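Local structure of cytochrome C (Marichromatium purpuratum 984, 5LO9) at residues A[39-44]-A[88-93]; A[137-142]-A[184-189]; A[4-9]-A[81-86]. The protein carries electrons through covalently bound c-type hemes and, as a TsdBA thiosulfate dehydrogenase, probably oxidises thiosulfate to tetrathionate and passes the electrons on. All blocks are in the same frame, centred on the assembly; numbering follows the deposited sequence.

Contact 1: A[39-44]-A[88-93]; sequences RLAGLE and APASNA. With HEC (heme c), chain C; EDO (1,2-ethanediol), chain U.
R39, A41 and A90 carry most of the surface buried where the loop ahead of helix 45-57 passes the irregular segment that follows helix 74-86. CG of R39 is anti to the backbone N (chi1 169°) and the chain stays extended as far as NE, which lays its aliphatic part along the carbonyl of A90, with R39 CD 3.2 Å from A90 O. The guanidinium then closes back on its own segment. R39 NE, 2.8 Å from A41 O, and R39 NH2, 3.0 Å from A41 O, grip this one oxygen side-on. The oxygen lies in the guanidinium plane and both nitrogens in the carbonyl plane, which fixes the rotation of the group, while L43 CD1 rests over one guanidinium face. Beside it runs P89, pointing the same way, with P89 CB 3.7 Å from R39 NH2.

A41 directs its methyl group at 88-93: A41 CB sits 3.5 Å from A88 O and 4.2 Å from A90 CB. No hydrogen bond joins the two segments, so they meet mainly by packing. Further on, S91 OG accepts from the backbone N of A93 in an ST turn and is also hydrogen-bonded to G141 O.

L40 to L43 form a type II beta turn with G42 at positive phi (86°). The turn leaves L40 on the far side from 88-93, where L40 CD2 packs 3.5 Å from C3A of the heme bound through H25. Such a leucine-bearing turn is consistent with the loop on the axial-histidine side of the heme in class I cytochromes c.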
# COMPACT_ATOMS: atom_id res chain seq x y z
N ARG A 39 49.55 -0.78 -7.78
CA ARG A 39 49.59 0.01 -6.56
C ARG A 39 49.90 -0.91 -5.39
O ARG A 39 49.20 -1.91 -5.16
CB ARG A 39 48.24 0.69 -6.32
CG ARG A 39 48.10 1.32 -4.96
CD ARG A 39 46.67 1.69 -4.62
NE ARG A 39 46.50 1.80 -3.16
CZ ARG A 39 45.33 1.79 -2.53
NH1 ARG A 39 44.21 1.69 -3.23
NH2 ARG A 39 45.28 1.86 -1.20
N LEU A 40 50.89 -0.52 -4.59
CA LEU A 40 51.15 -1.23 -3.35
C LEU A 40 50.83 -0.40 -2.10
O LEU A 40 50.63 -0.98 -1.03
CB LEU A 40 52.62 -1.69 -3.32
CG LEU A 40 53.10 -2.47 -4.54
CD1 LEU A 40 54.58 -2.75 -4.42
CD2 LEU A 40 52.36 -3.81 -4.72
N ALA A 41 50.73 0.92 -2.23
CA ALA A 41 50.64 1.82 -1.08
C ALA A 41 49.29 1.69 -0.36
O ALA A 41 48.23 1.94 -0.95
CB ALA A 41 50.83 3.26 -1.54
N GLY A 42 49.34 1.34 0.92
CA GLY A 42 48.15 1.19 1.72
C GLY A 42 47.48 -0.15 1.66
O GLY A 42 46.48 -0.35 2.38
N LEU A 43 47.95 -1.08 0.83
CA LEU A 43 47.35 -2.40 0.80
C LEU A 43 47.64 -3.12 2.11
O LEU A 43 48.66 -2.88 2.75
CB LEU A 43 47.86 -3.21 -0.39
CG LEU A 43 47.05 -3.06 -1.69
CD1 LEU A 43 46.98 -1.62 -2.16
CD2 LEU A 43 47.65 -3.93 -2.77
N GLU A 44 46.74 -4.01 2.50
CA GLU A 44 46.91 -4.71 3.76
C GLU A 44 48.20 -5.52 3.73
O GLU A 44 48.43 -6.28 2.78
CB GLU A 44 45.70 -5.61 4.00
CG GLU A 44 44.47 -4.90 4.50
CD GLU A 44 44.43 -4.65 6.00
OE1 GLU A 44 45.39 -5.01 6.74
OE2 GLU A 44 43.41 -4.07 6.43
N ALA A 88 50.74 6.10 3.03
CA ALA A 88 49.46 6.67 2.67
C ALA A 88 49.06 6.10 1.33
O ALA A 88 49.92 5.93 0.46
CB ALA A 88 49.53 8.18 2.56
N PRO A 89 47.79 5.80 1.14
CA PRO A 89 47.33 5.37 -0.17
C PRO A 89 47.79 6.35 -1.24
O PRO A 89 47.95 7.54 -1.00
CB PRO A 89 45.81 5.33 -0.03
CG PRO A 89 45.57 5.15 1.38
CD PRO A 89 46.69 5.85 2.11
N ALA A 90 48.04 5.81 -2.43
CA ALA A 90 48.47 6.60 -3.56
C ALA A 90 48.14 5.84 -4.84
O ALA A 90 48.05 4.62 -4.85
CB ALA A 90 49.96 6.91 -3.47
N SER A 91 48.03 6.58 -5.93
CA SER A 91 47.73 5.98 -7.21
C SER A 91 48.36 6.81 -8.30
O SER A 91 48.26 8.03 -8.29
CB SER A 91 46.24 5.87 -7.46
OG SER A 91 46.01 5.62 -8.85
N ASN A 92 48.99 6.13 -9.23
CA ASN A 92 49.50 6.76 -10.44
C ASN A 92 48.74 6.21 -11.64
O ASN A 92 49.29 6.03 -12.73
CB ASN A 92 51.00 6.57 -10.54
CG ASN A 92 51.73 7.22 -9.39
OD1 ASN A 92 51.48 8.39 -9.04
ND2 ASN A 92 52.59 6.44 -8.73
N ALA A 93 47.45 5.97 -11.43
CA ALA A 93 46.59 5.45 -12.46
C ALA A 93 46.26 6.50 -13.51
O ALA A 93 46.19 7.70 -13.25
CB ALA A 93 45.30 4.94 -11.85
FE HEC C . 56.32 -5.73 -8.08
CHA HEC C . 53.09 -6.85 -8.81
CHB HEC C . 55.74 -6.30 -4.64
CHC HEC C . 59.67 -4.96 -7.39
CHD HEC C . 56.83 -4.93 -11.47
NA HEC C . 54.72 -6.44 -6.92
C1A HEC C . 53.52 -6.83 -7.40
C2A HEC C . 52.59 -7.30 -6.33
C3A HEC C . 53.39 -7.14 -5.12
C4A HEC C . 54.68 -6.59 -5.59
CMA HEC C . 52.94 -7.46 -3.74
CAA HEC C . 51.16 -7.81 -6.43
CBA HEC C . 50.26 -6.61 -6.20
CGA HEC C . 48.80 -6.90 -5.94
O1A HEC C . 48.01 -5.93 -5.99
O2A HEC C . 48.40 -8.06 -5.69
NB HEC C . 57.47 -5.63 -6.35
C1B HEC C . 57.06 -5.88 -5.10
C2B HEC C . 58.13 -5.72 -4.11
C3B HEC C . 59.29 -5.33 -4.90
C4B HEC C . 58.78 -5.32 -6.28
CMB HEC C . 58.00 -5.89 -2.64
CAB HEC C . 60.68 -5.06 -4.42
CBB HEC C . 61.19 -6.30 -3.71
NC HEC C . 57.93 -5.06 -9.22
C1C HEC C . 59.17 -4.84 -8.77
C2C HEC C . 60.08 -4.36 -9.84
C3C HEC C . 59.24 -4.33 -11.03
C4C HEC C . 57.93 -4.78 -10.52
CMC HEC C . 61.51 -3.99 -9.68
CAC HEC C . 59.58 -3.94 -12.44
CBC HEC C . 60.78 -4.67 -12.93
ND HEC C . 55.18 -5.87 -9.82
C1D HEC C . 55.56 -5.51 -11.05
C2D HEC C . 54.52 -5.73 -12.06
C3D HEC C . 53.41 -6.29 -11.31
C4D HEC C . 53.94 -6.35 -9.91
CMD HEC C . 54.59 -5.45 -13.53
CAD HEC C . 52.12 -6.76 -11.89
CBD HEC C . 52.27 -8.28 -11.92
CGD HEC C . 51.07 -8.96 -12.50
O1D HEC C . 50.76 -10.13 -12.13
O2D HEC C . 50.46 -8.31 -13.37
C1 EDO U . 51.77 6.75 -15.54
O1 EDO U . 51.46 5.97 -14.36
C2 EDO U . 52.74 5.95 -16.42
O2 EDO U . 52.50 6.33 -17.78

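Contact 2: A[137-142]-A[184-189]; sequences PPLAGQ and AYFATR. With HEC (heme c), chain D.
L139 (chi1 -48°) and F186 (chi1 -81°) both hold CG anti to the carbonyl carbon and beside the backbone N, and their side chains cross obliquely. L139 CD1 is thereby set over the centre of the F186 ring, 3.8 Å from the centroid and close to the ring normal, in a CH-pi contact. Y185 CD2 covers the opposite face. The second branch of L139 turns to the heme bound through H125, where L139 CD2 lies 3.3 Å from C4A, wedging this leucine between phenyl ring and porphyrin.

The backbones are joined by one hydrogen bond, from G141 N to F186 O at 3.1 Å, with an angle of 159° at the hydrogen. The donor stands above the carbonyl plane. R189 N also binds F186 O, giving this oxygen at the helix end two donors. Alongside, A187 CB approaches Q142 O to 3.4 Å. The bent Q142 chain leads away, and its OE1 accepts from R39 N.

P137 O is hydrogen-bonded to ND1 of H125, the axial histidine, and probably orients its imidazole. The type II turn lines the histidine side of the heme and the end of helix 176-187 backs it through F186, consistent with a class I cytochrome c pocket.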
# COMPACT_ATOMS: atom_id res chain seq x y z
N PRO A 137 41.16 -7.27 -1.47
CA PRO A 137 42.03 -6.12 -1.71
C PRO A 137 41.28 -4.98 -2.36
O PRO A 137 40.22 -5.20 -2.98
CB PRO A 137 43.10 -6.67 -2.67
CG PRO A 137 42.36 -7.65 -3.46
CD PRO A 137 41.40 -8.33 -2.46
N PRO A 138 41.83 -3.77 -2.32
CA PRO A 138 41.23 -2.65 -3.04
C PRO A 138 41.42 -2.81 -4.53
O PRO A 138 42.39 -3.40 -5.00
CB PRO A 138 42.00 -1.44 -2.53
CG PRO A 138 43.30 -1.95 -2.06
CD PRO A 138 43.12 -3.41 -1.72
N LEU A 139 40.41 -2.34 -5.27
CA LEU A 139 40.47 -2.09 -6.71
C LEU A 139 40.61 -0.60 -7.03
O LEU A 139 41.07 -0.22 -8.12
CB LEU A 139 39.19 -2.61 -7.35
CG LEU A 139 38.78 -4.02 -6.95
CD1 LEU A 139 37.45 -4.35 -7.58
CD2 LEU A 139 39.80 -5.04 -7.39
N ALA A 140 40.21 0.27 -6.11
CA ALA A 140 40.26 1.69 -6.35
C ALA A 140 41.69 2.17 -6.49
O ALA A 140 42.54 1.91 -5.63
CB ALA A 140 39.56 2.41 -5.21
N GLY A 141 41.96 2.88 -7.59
CA GLY A 141 43.26 3.45 -7.83
C GLY A 141 44.30 2.50 -8.38
O GLY A 141 45.37 2.96 -8.79
N GLN A 142 44.03 1.20 -8.45
CA GLN A 142 44.95 0.32 -9.14
C GLN A 142 45.02 0.72 -10.61
O GLN A 142 43.99 1.02 -11.22
CB GLN A 142 44.48 -1.14 -9.03
CG GLN A 142 44.77 -1.77 -7.70
CD GLN A 142 46.27 -2.01 -7.44
OE1 GLN A 142 47.14 -1.67 -8.25
NE2 GLN A 142 46.56 -2.64 -6.31
N ALA A 184 38.58 0.40 -16.13
CA ALA A 184 38.61 1.86 -16.20
C ALA A 184 37.82 2.48 -15.05
O ALA A 184 38.27 3.44 -14.43
CB ALA A 184 38.06 2.33 -17.55
N TYR A 185 36.66 1.89 -14.73
CA TYR A 185 35.86 2.40 -13.63
C TYR A 185 36.66 2.42 -12.35
O TYR A 185 36.83 3.47 -11.72
CB TYR A 185 34.60 1.54 -13.46
CG TYR A 185 33.71 2.02 -12.34
CD1 TYR A 185 32.74 2.99 -12.55
CD2 TYR A 185 33.90 1.56 -11.04
CE1 TYR A 185 31.95 3.46 -11.50
CE2 TYR A 185 33.12 2.01 -10.00
CZ TYR A 185 32.14 2.98 -10.23
OH TYR A 185 31.36 3.42 -9.18
N PHE A 186 37.23 1.28 -11.96
CA PHE A 186 37.90 1.24 -10.66
C PHE A 186 39.22 1.98 -10.70
O PHE A 186 39.65 2.53 -9.68
CB PHE A 186 38.08 -0.20 -10.19
CG PHE A 186 36.85 -0.76 -9.56
CD1 PHE A 186 36.40 -0.26 -8.34
CD2 PHE A 186 36.11 -1.74 -10.20
CE1 PHE A 186 35.24 -0.76 -7.76
CE2 PHE A 186 34.96 -2.24 -9.64
CZ PHE A 186 34.52 -1.74 -8.41
N ALA A 187 39.87 2.04 -11.86
CA ALA A 187 41.10 2.82 -11.96
C ALA A 187 40.84 4.31 -11.74
O ALA A 187 41.72 5.03 -11.25
CB ALA A 187 41.77 2.56 -13.30
N THR A 188 39.64 4.80 -12.05
CA THR A 188 39.31 6.21 -11.86
C THR A 188 38.53 6.47 -10.57
O THR A 188 37.82 7.48 -10.49
CB THR A 188 38.52 6.78 -13.05
OG1 THR A 188 37.25 6.13 -13.19
CG2 THR A 188 39.28 6.58 -14.34
N ARG A 189 38.55 5.51 -9.56
CA ARG A 189 37.93 5.93 -8.30
C ARG A 189 38.94 6.62 -7.39
O ARG A 189 40.15 6.41 -7.48
CB ARG A 189 37.35 4.77 -7.48
CG ARG A 189 36.35 3.81 -8.09
CD ARG A 189 35.04 4.47 -8.45
NE ARG A 189 35.22 5.07 -9.76
CZ ARG A 189 34.48 6.04 -10.26
NH1 ARG A 189 33.48 6.54 -9.53
NH2 ARG A 189 34.76 6.49 -11.49
FE HEC D . 37.47 -9.51 -6.85
CHA HEC D . 40.86 -9.82 -6.07
CHB HEC D . 38.31 -7.54 -9.62
CHC HEC D . 34.09 -9.07 -7.56
CHD HEC D . 36.66 -11.71 -4.27
NA HEC D . 39.26 -8.81 -7.67
C1A HEC D . 40.48 -9.04 -7.22
C2A HEC D . 41.55 -8.42 -8.03
C3A HEC D . 40.80 -7.75 -9.10
C4A HEC D . 39.38 -8.06 -8.77
CMA HEC D . 41.38 -6.95 -10.23
CAA HEC D . 43.04 -8.44 -7.85
CBA HEC D . 43.47 -7.24 -7.02
CGA HEC D . 44.97 -7.19 -6.88
O1A HEC D . 45.46 -6.38 -6.06
O2A HEC D . 45.67 -7.94 -7.60
NB HEC D . 36.40 -8.49 -8.32
C1B HEC D . 36.90 -7.76 -9.32
C2B HEC D . 35.85 -7.16 -10.18
C3B HEC D . 34.60 -7.64 -9.57
C4B HEC D . 35.07 -8.45 -8.44
CMB HEC D . 36.05 -6.30 -11.40
CAB HEC D . 33.17 -7.37 -9.96
CBB HEC D . 32.95 -7.78 -11.39
NC HEC D . 35.69 -10.24 -6.06
C1C HEC D . 34.46 -9.94 -6.45
C2C HEC D . 33.41 -10.61 -5.67
C3C HEC D . 34.16 -11.42 -4.69
C4C HEC D . 35.57 -11.10 -5.04
CMC HEC D . 31.93 -10.47 -5.89
CAC HEC D . 33.69 -12.30 -3.56
CBC HEC D . 32.51 -13.20 -3.79
ND HEC D . 38.55 -10.57 -5.43
C1D HEC D . 38.07 -11.40 -4.52
C2D HEC D . 39.11 -12.00 -3.67
C3D HEC D . 40.35 -11.46 -4.17
C4D HEC D . 39.88 -10.57 -5.27
CMD HEC D . 38.94 -12.97 -2.56
CAD HEC D . 41.74 -11.75 -3.66
CBD HEC D . 42.42 -12.86 -4.48
CGD HEC D . 43.69 -13.36 -3.82
O1D HEC D . 44.65 -13.56 -4.58
O2D HEC D . 43.74 -13.52 -2.57

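Contact 3: A[4-9]-A[81-86]; sequences RGRTLA and SAYYGA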
# COMPACT_ATOMS: atom_id res chain seq x y z
N ARG A 4 64.08 -1.94 7.04
CA ARG A 4 64.48 -2.82 5.96
C ARG A 4 63.55 -2.62 4.77
O ARG A 4 64.01 -2.47 3.63
CB ARG A 4 64.47 -4.28 6.45
CG ARG A 4 64.77 -5.34 5.37
CD ARG A 4 66.26 -5.44 4.96
NE ARG A 4 66.71 -6.84 4.83
CZ ARG A 4 67.12 -7.61 5.84
NH1 ARG A 4 67.17 -7.13 7.08
NH2 ARG A 4 67.50 -8.88 5.60
N GLY A 5 62.24 -2.58 5.03
CA GLY A 5 61.28 -2.30 3.98
C GLY A 5 61.58 -1.03 3.21
O GLY A 5 61.55 -1.01 1.97
N ARG A 6 61.86 0.06 3.93
CA ARG A 6 62.14 1.32 3.24
C ARG A 6 63.38 1.19 2.35
O ARG A 6 63.37 1.63 1.19
CB ARG A 6 62.31 2.49 4.23
CG ARG A 6 62.17 3.91 3.54
CD ARG A 6 62.84 5.07 4.29
NE ARG A 6 62.77 4.91 5.74
CZ ARG A 6 61.84 5.45 6.53
NH1 ARG A 6 60.86 6.21 6.02
NH2 ARG A 6 61.88 5.21 7.85
N THR A 7 64.45 0.60 2.87
CA THR A 7 65.66 0.56 2.06
C THR A 7 65.46 -0.35 0.84
O THR A 7 65.91 0.01 -0.26
CB THR A 7 66.87 0.14 2.91
OG1 THR A 7 66.68 -1.19 3.40
CG2 THR A 7 67.10 1.12 4.14
N LEU A 8 64.70 -1.44 0.97
CA LEU A 8 64.39 -2.26 -0.21
C LEU A 8 63.48 -1.54 -1.18
O LEU A 8 63.65 -1.66 -2.41
CB LEU A 8 63.73 -3.57 0.19
CG LEU A 8 64.62 -4.67 0.74
CD1 LEU A 8 63.78 -5.94 1.01
CD2 LEU A 8 65.73 -4.94 -0.24
N ALA A 9 62.48 -0.82 -0.68
CA ALA A 9 61.61 -0.12 -1.61
C ALA A 9 62.34 1.02 -2.31
O ALA A 9 62.17 1.21 -3.51
CB ALA A 9 60.37 0.39 -0.90
N SER A 81 56.22 -5.86 3.05
CA SER A 81 54.78 -5.84 3.27
C SER A 81 54.39 -4.78 4.30
O SER A 81 53.48 -3.98 4.07
CB SER A 81 54.31 -7.23 3.69
OG SER A 81 54.71 -8.20 2.74
N ALA A 82 55.12 -4.71 5.43
CA ALA A 82 54.82 -3.70 6.44
C ALA A 82 55.12 -2.29 5.95
O ALA A 82 54.43 -1.34 6.32
CB ALA A 82 55.63 -3.97 7.69
N TYR A 83 56.16 -2.13 5.13
CA TYR A 83 56.48 -0.79 4.64
C TYR A 83 55.38 -0.26 3.73
O TYR A 83 54.88 0.86 3.94
CB TYR A 83 57.82 -0.80 3.89
CG TYR A 83 58.09 0.47 3.13
CD1 TYR A 83 58.64 1.56 3.75
CD2 TYR A 83 57.77 0.58 1.79
CE1 TYR A 83 58.88 2.75 3.05
CE2 TYR A 83 58.02 1.76 1.08
CZ TYR A 83 58.57 2.85 1.72
OH TYR A 83 58.82 4.03 1.01
N TYR A 84 54.95 -1.04 2.74
CA TYR A 84 53.96 -0.55 1.79
C TYR A 84 52.59 -0.41 2.45
O TYR A 84 51.79 0.43 2.03
CB TYR A 84 53.89 -1.46 0.54
CG TYR A 84 54.98 -1.13 -0.46
CD1 TYR A 84 54.98 0.10 -1.08
CD2 TYR A 84 56.00 -2.01 -0.75
CE1 TYR A 84 55.97 0.46 -1.97
CE2 TYR A 84 57.00 -1.67 -1.67
CZ TYR A 84 56.97 -0.43 -2.27
OH TYR A 84 57.92 -0.00 -3.16
N GLY A 85 52.34 -1.21 3.48
CA GLY A 85 51.08 -1.14 4.20
C GLY A 85 50.97 0.08 5.08
O GLY A 85 49.86 0.54 5.38
N ALA A 86 52.11 0.62 5.51
CA ALA A 86 52.12 1.83 6.32
C ALA A 86 52.03 3.10 5.49
O ALA A 86 51.72 4.15 6.05
CB ALA A 86 53.39 1.91 7.15
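R4 O is gripped by two donors: the helical bond from L8 N at 2.9 Å and the hydroxyl of T7, whose OG1 lies 3.0 Å from R4 O and stands above the carbonyl plane. T7 itself points away from 81-86, while the R4 side chain turns to D76 of helix 74-86 in a salt bridge. No hydrogen bond links the two segments, and the contact rests chiefly on Y83 and A9, with Y84 at its side.

Y83 holds CG anti to its backbone N (chi1 169°), which lays the ring alongside the first helix. Its CB meets the bare backbone at G5, with Y83 CB 3.8 Å from G5 CA; glycine, having no side chain, lets the helices come this close. One ring face is covered by backbone, with R6 CA 3.9 Å from the Y83 centroid in a CH-pi contact and G5 O nearer the rim. The helix axes approach to 8.3 Å and cross at -84°, the nearly perpendicular packing of the N- and C-terminal helices of a cytochrome c unit, here the first of the chain, as in the class I fold.

R6 crosses Y83 at about a right angle. R6 CG touches Y83 CE1 at 3.5 Å, whereas its guanidinium leads away to E3, outside both segments, in a salt bridge. A9 fills the corner between the rings: A9 CB is 3.4 Å from Y83 CE2 and 3.4 Å from Y84 OH. Y83 CD2 stands over the centre of one face of the Y84 ring, while Y84 (chi1 -83°) reaches inward to C21, a covalent heme ligand.

How the contacts relate
Contacts 1 and 3 belong to the first heme unit and cross along the chain, their segments alternating; contact 2 follows in the second. The centres of contacts 1 and 3 lie 12 Å apart, joined by a probable hydrogen bond from G42 N to Y84 O. The centre of contact 2 lies about 10 Å from that of contact 1 and about 22 Å from that of contact 3, with nearest atoms about 10 Å apart. Segments 39-44 and 137-142 both carry a type II turn with a leucine on a heme and look equivalent. Contact 1 touches contact 2 through R39 with Q142 and S91 with G141, so it lies at the junction of the units, where two hemes are neighbours, consistent with electron transfer.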